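Local coordinates for organic hydroperoxide resistance protein (Legionella pneumophila, PDB 6MJN), which probably reduces organic hydroperoxides through a pair of redox-active cysteines, as in the OsmC/Ohr family to which it belongs, at residues His26-Thr29 with Leu34-Asp37; Gly60-Phe65 with Met85-Ser90; Lys123-Cys128 with Val140-Ser145. All blocks are in the same frame, centred on the assembly; numbering follows the deposited sequence. Where two conformers were deposited one is given.

Contacts 2 and 3 belong to the α/β body of the subunit, where both reach the mixed sheet of strands 82-93, 99-110 and 140-146; their centres lie about 10 Å apart. They meet at the probable redox site: C64 SG of contact 2 and C128 SG of contact 3 are 3.3 Å apart, close but not disulfide-bonded. Around it, Y61 OH approaches H125 CE1 at 3.8 Å and F65 CE2 packs on H125 CA at 3.4 Å. Contact 1 is a hairpin well away, its nearest atoms about 9 Å from contact 2 and about 17 Å from contact 3. It packs on the second subunit, which contact 2 also touches, consistent with the intertwined dimer of OsmC-like proteins.

Contact 1: His26-Thr29 with Leu34-Asp37; sequences HVET and LKLD
H26 reaches across to D37 through a histidine-carboxylate bond: H26 ND1 donates to D37 OD1 at 2.8 Å, nearly straight at 161°, with the oxygen in the ring plane. CG anti to the backbone N (chi1 -171°) carries the ring across toward D37, with L36 O over one face near the rim. H26 NE2 bonds E28 OE2 at 2.8 Å through that oxygen's anti lone pair, a bent bond whose oxygen lies out of the ring plane. Two carboxylates thus fix the rotation of the imidazole and would probably stabilise its protonated form.

The backbone makes an antiparallel β-hairpin. V27 and L36 form its hydrogen-bonded pair, V27 N to L36 O and L36 N to V27 O both being 2.9 Å. Near the turn T29 N meets L34 O at 2.9 Å, while T29 OG1 accepts from L34 N at 3.1 Å and also bonds D31.

Aliphatic contacts lie on both faces. Beside H26, the extended chains of E28 and K35 cross, E28 CD lying 3.5 Å from K35 CG, although their charged ends stay beyond salt-bridge range. On the other face V27 and L36 lie side by side; V27 packs on A59 and L36 on L34 of the second subunit.

Contact 2: Gly60-Phe65 with Met85-Ser90; sequences GYAACF and MTSEVS
The hydroxyl of S87 rests 3.7 Å (OG to CB) from the methyl of A62 and hydrogen-bonds to A58 O, one turn earlier on the same helix. Placing OG between the backbone N and the carbonyl carbon (chi1 68°) turns it along the helix toward A58 O, so this buried polar atom is satisfied by a main-chain carbonyl. The small side chains let the two backbones come close, A62 CA standing 5.2 Å from S87 CA.

M85, two residues before S87 on the same side of the strand, fills the next position along the helix. Its CG lies 3.3 Å from A62 O, and the chain then bends at chi2 and chi3 to carry sulfur and methyl toward F65. There the terminal group meets one corner of the phenyl ring: M85 CE is 3.6 Å from F65 CD1, and M85 SD is 4.8 Å from the F65 ring centroid. This is a Met-aromatic contact made obliquely, the sulfur 64° off the ring normal.

The helix segment crosses the strand at 146°, their axes 7.3 Å apart, in the helix-on-sheet packing of the OsmC fold. Strand 99-110, whose L105 touches Y61 and F65, flanks strand 82-93 on one side. Along the other edge, M85-S90 pair antiparallel with a strand of the second subunit, so the sheet runs on through the dimer interface, while helix 129-134 packs on Y61, C64 and F65.

Contact 3: Lys123-Cys128 with Val140-Ser145; sequences KAHEVC and VKLSVS
H125 and L142 meet in a CH-pi contact that joins helix 114-125 to strand 140-146, an outer strand of this chain's mixed sheet in the OsmC-like α/β fold. The L142 methyl CD2 stands over the middle of the imidazole, 4.2 Å from the H125 ring centroid and only 11° off the ring normal. Its sister methyl lies past the rim, on the side of the ring's CG-CD2 bond, with L142 CD1 3.9 Å from H125 CD2. The two side chains cross at an angle. H125 turns its CG anti to the backbone N (chi1 -168°), which sends the ring out from the helix toward the strand and presents a face to the leucine.

V140, two residues earlier on the same side of the strand, meets a different part of the histidine. The side chains slide past each other in opposite directions, bringing V140 CG1 to 4.0 Å from H125 CE1, an oblique approach to the ring. L105 on the adjacent strand packs against both V140 and L142, and V121, one turn back along the helix, touches L142.

Two polar atoms of the histidine are bound outside the contact: H125 ND1 hydrogen-bonds S131 OG, tethering the ring to helix 129-134, and H125 O bonds R135 NH2. A124 O accepts from both V127 N (2.9 Å) and C128 N (3.0 Å). C128 itself is at the N-cap position, and its side chain caps a backbone N of helix 129-134. The remaining ring nitrogen provides a water-mediated link across the contact: at the ring edge, in its plane, a water lies 3.1 Å from H125 NE2 and donates a weak bond of 3.4 Å to V140 O.

Contact 1: His26-Thr29 with Leu34-Asp37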
loop_
_atom_site.group_PDB
_atom_site.type_symbol
_atom_site.label_atom_id
_atom_site.label_comp_id
_atom_site.label_asym_id
_atom_site.label_seq_id
_atom_site.Cartn_x
_atom_site.Cartn_y
_atom_site.Cartn_z
ATOM N N HIS B 26 4.143 -3.404 15.413
ATOM C CA HIS B 26 2.884 -4.101 15.214
ATOM C C HIS B 26 1.894 -3.124 14.593
ATOM O O HIS B 26 1.921 -1.930 14.895
ATOM C CB HIS B 26 2.357 -4.633 16.551
ATOM C CG HIS B 26 1.179 -5.538 16.419
ATOM N ND1 HIS B 26 1.304 -6.904 16.281
ATOM C CD2 HIS B 26 -0.149 -5.275 16.401
ATOM C CE1 HIS B 26 0.103 -7.444 16.182
ATOM N NE2 HIS B 26 -0.795 -6.477 16.247
ATOM N N VAL B 27 1.019 -3.631 13.725
ATOM C CA VAL B 27 -0.030 -2.807 13.122
ATOM C C VAL B 27 -1.304 -3.632 12.990
ATOM O O VAL B 27 -1.251 -4.819 12.638
ATOM C CB VAL B 27 0.425 -2.232 11.757
ATOM C CG1 VAL B 27 0.711 -3.359 10.766
ATOM C CG2 VAL B 27 -0.599 -1.255 11.195
ATOM N N GLU B 28 -2.456 -3.011 13.292
ATOM C CA GLU B 28 -3.751 -3.696 13.239
ATOM C C GLU B 28 -4.799 -2.766 12.655
ATOM O O GLU B 28 -4.767 -1.556 12.894
ATOM C CB GLU B 28 -4.279 -4.137 14.629
ATOM C CG GLU B 28 -3.487 -5.238 15.312
ATOM C CD GLU B 28 -4.100 -5.755 16.627
ATOM O OE1 GLU B 28 -5.278 -5.465 16.953
ATOM O OE2 GLU B 28 -3.373 -6.476 17.343
ATOM N N THR B 29 -5.773 -3.347 11.960
ATOM C CA THR B 29 -6.953 -2.588 11.592
ATOM C C THR B 29 -7.916 -2.592 12.760
ATOM O O THR B 29 -7.937 -3.529 13.560
ATOM C CB THR B 29 -7.653 -3.153 10.356
ATOM O OG1 THR B 29 -7.927 -4.557 10.532
ATOM C CG2 THR B 29 -6.798 -2.940 9.112
ATOM N N LEU B 34 -6.991 -7.469 10.036
ATOM C CA LEU B 34 -5.571 -7.523 9.725
ATOM C C LEU B 34 -4.806 -7.207 10.993
ATOM O O LEU B 34 -4.978 -6.125 11.557
ATOM C CB LEU B 34 -5.212 -6.513 8.635
ATOM C CG LEU B 34 -3.855 -6.630 7.949
ATOM C CD1 LEU B 34 -3.751 -7.953 7.188
ATOM C CD2 LEU B 34 -3.666 -5.437 7.018
ATOM N N LYS B 35 -3.969 -8.146 11.443
ATOM C CA LYS B 35 -3.173 -7.996 12.667
ATOM C C LYS B 35 -1.782 -8.530 12.352
ATOM O O LYS B 35 -1.636 -9.734 12.114
ATOM C CB LYS B 35 -3.782 -8.771 13.847
ATOM C CG LYS B 35 -5.143 -8.269 14.366
ATOM C CD LYS B 35 -5.622 -9.074 15.599
ATOM C CE LYS B 35 -7.014 -8.629 16.012
ATOM N NZ LYS B 35 -7.549 -9.385 17.192
ATOM N N LEU B 36 -0.766 -7.665 12.367
ATOM C CA LEU B 36 0.524 -8.009 11.770
ATOM C C LEU B 36 1.696 -7.540 12.619
ATOM O O LEU B 36 1.766 -6.367 12.986
ATOM C CB LEU B 36 0.663 -7.394 10.376
ATOM C CG LEU B 36 -0.281 -7.840 9.274
ATOM C CD1 LEU B 36 -0.020 -6.947 8.085
ATOM C CD2 LEU B 36 -0.036 -9.296 8.941
ATOM N N ASP B 37 2.623 -8.454 12.903
ATOM C CA ASP B 37 3.934 -8.076 13.413
ATOM C C ASP B 37 4.795 -7.570 12.266
ATOM O O ASP B 37 4.635 -7.995 11.121
ATOM C CB ASP B 37 4.629 -9.262 14.076
ATOM C CG ASP B 37 4.033 -9.625 15.427
ATOM O OD1 ASP B 37 3.366 -8.774 16.051
ATOM O OD2 ASP B 37 4.255 -10.767 15.879
#

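Contact 2: Gly60-Phe65 with Met85-Ser90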
loop_
_atom_site.group_PDB
_atom_site.type_symbol
_atom_site.label_atom_id
_atom_site.label_comp_id
_atom_site.label_asym_id
_atom_site.label_seq_id
_atom_site.Cartn_x
_atom_site.Cartn_y
_atom_site.Cartn_z
ATOM N N GLY B 60 -0.937 -5.555 -1.582
ATOM C CA GLY B 60 -2.118 -4.776 -1.958
ATOM C C GLY B 60 -2.164 -4.442 -3.443
ATOM O O GLY B 60 -3.222 -4.520 -4.072
ATOM N N TYR B 61 -1.022 -4.059 -4.020
ATOM C CA TYR B 61 -0.988 -3.693 -5.439
ATOM C C TYR B 61 -1.284 -4.901 -6.333
ATOM O O TYR B 61 -2.093 -4.810 -7.264
ATOM C CB TYR B 61 0.374 -3.085 -5.794
ATOM C CG TYR B 61 0.393 -2.180 -7.004
ATOM C CD1 TYR B 61 -0.719 -2.049 -7.824
ATOM C CD2 TYR B 61 1.538 -1.454 -7.332
ATOM C CE1 TYR B 61 -0.699 -1.206 -8.920
ATOM C CE2 TYR B 61 1.569 -0.619 -8.425
ATOM C CZ TYR B 61 0.449 -0.502 -9.213
ATOM O OH TYR B 61 0.478 0.319 -10.304
ATOM N N ALA B 62 -0.662 -6.047 -6.051
ATOM C CA ALA B 62 -0.926 -7.246 -6.858
ATOM C C ALA B 62 -2.407 -7.598 -6.845
ATOM O O ALA B 62 -2.995 -7.923 -7.887
ATOM C CB ALA B 62 -0.096 -8.427 -6.354
ATOM N N ALA B 63 -3.032 -7.509 -5.673
ATOM C CA ALA B 63 -4.433 -7.886 -5.546
ATOM C C ALA B 63 -5.331 -6.850 -6.194
ATOM O O ALA B 63 -6.330 -7.194 -6.834
ATOM C CB ALA B 63 -4.792 -8.059 -4.073
ATOM N N CYS B 64 -4.993 -5.571 -6.031
ATOM C CA CYS B 64 -5.803 -4.515 -6.620
ATOM C C CYS B 64 -5.751 -4.591 -8.139
ATOM O O CYS B 64 -6.774 -4.421 -8.817
ATOM C CB CYS B 64 -5.309 -3.156 -6.105
ATOM S SG CYS B 64 -6.336 -1.784 -6.613
ATOM N N PHE B 65 -4.566 -4.854 -8.691
ATOM C CA PHE B 65 -4.432 -4.877 -10.138
ATOM C C PHE B 65 -5.094 -6.117 -10.715
ATOM O O PHE B 65 -5.725 -6.043 -11.765
ATOM C CB PHE B 65 -2.956 -4.800 -10.548
ATOM C CG PHE B 65 -2.740 -4.348 -11.974
ATOM C CD1 PHE B 65 -2.818 -5.250 -13.042
ATOM C CD2 PHE B 65 -2.442 -3.016 -12.245
ATOM C CE1 PHE B 65 -2.615 -4.818 -14.351
ATOM C CE2 PHE B 65 -2.244 -2.581 -13.536
ATOM C CZ PHE B 65 -2.322 -3.472 -14.602
ATOM N N MET B 85 -1.360 -12.356 -10.615
ATOM C CA MET B 85 -0.681 -11.078 -10.631
ATOM C C MET B 85 0.533 -11.132 -9.712
ATOM O O MET B 85 0.414 -11.524 -8.547
ATOM C CB MET B 85 -1.641 -9.985 -10.165
ATOM C CG MET B 85 -1.297 -8.624 -10.645
ATOM S SD MET B 85 -1.350 -8.521 -12.446
ATOM C CE MET B 85 0.033 -7.379 -12.539
ATOM N N THR B 86 1.679 -10.740 -10.249
ATOM C CA THR B 86 2.932 -10.593 -9.525
ATOM C C THR B 86 3.263 -9.105 -9.447
ATOM O O THR B 86 3.181 -8.395 -10.455
ATOM C CB THR B 86 4.060 -11.335 -10.251
ATOM O OG1 THR B 86 3.749 -12.735 -10.326
ATOM C CG2 THR B 86 5.368 -11.168 -9.519
ATOM N N SER B 87 3.631 -8.634 -8.261
ATOM C CA SER B 87 4.143 -7.279 -8.094
ATOM C C SER B 87 5.521 -7.377 -7.466
ATOM O O SER B 87 5.740 -8.175 -6.555
ATOM C CB SER B 87 3.237 -6.432 -7.201
ATOM O OG SER B 87 3.285 -6.928 -5.883
ATOM N N GLU B 88 6.456 -6.593 -7.971
ATOM C CA GLU B 88 7.778 -6.525 -7.373
ATOM C C GLU B 88 8.023 -5.080 -6.976
ATOM O O GLU B 88 7.953 -4.182 -7.821
ATOM C CB GLU B 88 8.833 -7.019 -8.343
ATOM C CG GLU B 88 10.240 -6.880 -7.807
ATOM C CD GLU B 88 11.267 -7.265 -8.850
ATOM O OE1 GLU B 88 11.198 -8.400 -9.354
ATOM O OE2 GLU B 88 12.122 -6.422 -9.185
ATOM N N VAL B 89 8.285 -4.859 -5.697
ATOM C CA VAL B 89 8.393 -3.515 -5.140
ATOM C C VAL B 89 9.794 -3.350 -4.575
ATOM O O VAL B 89 10.268 -4.203 -3.811
ATOM C CB VAL B 89 7.325 -3.265 -4.066
ATOM C CG1 VAL B 89 7.636 -1.974 -3.259
ATOM C CG2 VAL B 89 5.935 -3.191 -4.742
ATOM N N SER B 90 10.469 -2.279 -4.986
ATOM C CA SER B 90 11.819 -2.006 -4.523
ATOM C C SER B 90 11.849 -0.664 -3.805
ATOM O O SER B 90 11.113 0.267 -4.145
ATOM C CB SER B 90 12.825 -1.995 -5.679
ATOM O OG SER B 90 12.986 -3.296 -6.188
#

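Contact 3: Lys123-Cys128 with Val140-Ser145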
loop_
_atom_site.group_PDB
_atom_site.type_symbol
_atom_site.label_atom_id
_atom_site.label_comp_id
_atom_site.label_asym_id
_atom_site.label_seq_id
_atom_site.Cartn_x
_atom_site.Cartn_y
_atom_site.Cartn_z
ATOM N N LYS B 123 -5.549 -1.352 -20.078
ATOM C CA LYS B 123 -6.789 -0.743 -19.608
ATOM C C LYS B 123 -6.937 -0.886 -18.103
ATOM O O LYS B 123 -7.406 0.044 -17.431
ATOM C CB LYS B 123 -7.990 -1.376 -20.311
ATOM C CG LYS B 123 -8.100 -1.074 -21.786
ATOM C CD LYS B 123 -9.423 -1.609 -22.325
ATOM C CE LYS B 123 -9.461 -1.640 -23.848
ATOM N NZ LYS B 123 -8.565 -2.690 -24.378
ATOM N N ALA B 124 -6.553 -2.046 -17.557
ATOM C CA ALA B 124 -6.634 -2.248 -16.116
ATOM C C ALA B 124 -5.768 -1.239 -15.371
ATOM O O ALA B 124 -6.176 -0.718 -14.333
ATOM C CB ALA B 124 -6.232 -3.680 -15.763
ATOM N N HIS B 125 -4.573 -0.949 -15.898
ATOM C CA HIS B 125 -3.660 0.022 -15.289
ATOM C C HIS B 125 -4.301 1.403 -15.150
ATOM O O HIS B 125 -3.913 2.179 -14.270
ATOM C CB HIS B 125 -2.377 0.081 -16.138
ATOM C CG HIS B 125 -1.223 0.816 -15.517
ATOM N ND1 HIS B 125 -0.858 0.678 -14.194
ATOM C CD2 HIS B 125 -0.313 1.653 -16.071
ATOM C CE1 HIS B 125 0.214 1.410 -13.957
ATOM N NE2 HIS B 125 0.561 2.021 -15.076
ATOM N N GLU B 126 -5.277 1.733 -16.001
ATOM C CA GLU B 126 -5.955 3.017 -15.885
ATOM C C GLU B 126 -7.077 3.017 -14.857
ATOM O O GLU B 126 -7.577 4.095 -14.518
ATOM C CB GLU B 126 -6.531 3.430 -17.245
ATOM C CG GLU B 126 -5.575 3.270 -18.414
ATOM C CD GLU B 126 -6.179 3.736 -19.728
ATOM O OE1 GLU B 126 -6.899 4.758 -19.731
ATOM O OE2 GLU B 126 -5.939 3.076 -20.760
ATOM N N VAL B 127 -7.489 1.848 -14.371
ATOM C CA VAL B 127 -8.634 1.723 -13.478
ATOM C C VAL B 127 -8.225 1.391 -12.046
ATOM O O VAL B 127 -8.935 1.765 -11.105
ATOM C CB VAL B 127 -9.606 0.655 -14.040
ATOM C CG1 VAL B 127 -10.412 -0.038 -12.933
ATOM C CG2 VAL B 127 -10.523 1.277 -15.055
ATOM N N CYS B 128 -7.088 0.741 -11.856
ATOM C CA CYS B 128 -6.664 0.303 -10.538
ATOM C C CYS B 128 -6.399 1.508 -9.633
ATOM O O CYS B 128 -5.657 2.418 -10.026
ATOM C CB CYS B 128 -5.400 -0.543 -10.720
ATOM S SG CYS B 128 -4.537 -0.954 -9.283
ATOM N N VAL B 140 6.287 2.518 -13.062
ATOM C CA VAL B 140 5.694 1.187 -13.011
ATOM C C VAL B 140 5.979 0.507 -14.339
ATOM O O VAL B 140 5.612 1.028 -15.401
ATOM C CB VAL B 140 4.180 1.226 -12.719
ATOM C CG1 VAL B 140 3.623 -0.202 -12.649
ATOM C CG2 VAL B 140 3.896 1.985 -11.417
ATOM N N LYS B 141 6.648 -0.642 -14.289
ATOM C CA LYS B 141 6.921 -1.432 -15.488
ATOM C C LYS B 141 5.914 -2.576 -15.541
ATOM O O LYS B 141 5.735 -3.290 -14.545
ATOM C CB LYS B 141 8.355 -1.970 -15.473
ATOM N N LEU B 142 5.234 -2.733 -16.684
ATOM C CA LEU B 142 4.217 -3.766 -16.868
ATOM C C LEU B 142 4.692 -4.830 -17.847
ATOM O O LEU B 142 5.248 -4.514 -18.901
ATOM C CB LEU B 142 2.907 -3.195 -17.430
ATOM C CG LEU B 142 2.182 -2.013 -16.815
ATOM C CD1 LEU B 142 0.991 -1.669 -17.715
ATOM C CD2 LEU B 142 1.726 -2.338 -15.415
ATOM N N SER B 143 4.434 -6.091 -17.520
ATOM C CA SER B 143 4.646 -7.158 -18.487
ATOM C C SER B 143 3.490 -8.130 -18.370
ATOM O O SER B 143 2.799 -8.191 -17.343
ATOM C CB SER B 143 5.981 -7.870 -18.276
ATOM O OG SER B 143 6.032 -8.507 -17.009
ATOM N N VAL B 144 3.254 -8.893 -19.431
ATOM C CA VAL B 144 2.150 -9.835 -19.410
ATOM C C VAL B 144 2.554 -11.092 -20.162
ATOM O O VAL B 144 3.257 -11.045 -21.176
ATOM C CB VAL B 144 0.863 -9.208 -19.984
ATOM C CG1 VAL B 144 1.127 -8.670 -21.346
ATOM C CG2 VAL B 144 -0.276 -10.221 -20.006
ATOM N N SER B 145 2.149 -12.229 -19.609
ATOM C CA SER B 145 2.367 -13.525 -20.229
ATOM C C SER B 145 1.017 -14.205 -20.370
ATOM O O SER B 145 0.106 -13.976 -19.563
ATOM C CB SER B 145 3.304 -14.392 -19.392
ATOM O OG SER B 145 4.578 -13.786 -19.291
HETATM O O HOH W 1 3.270 3.464 -15.443
#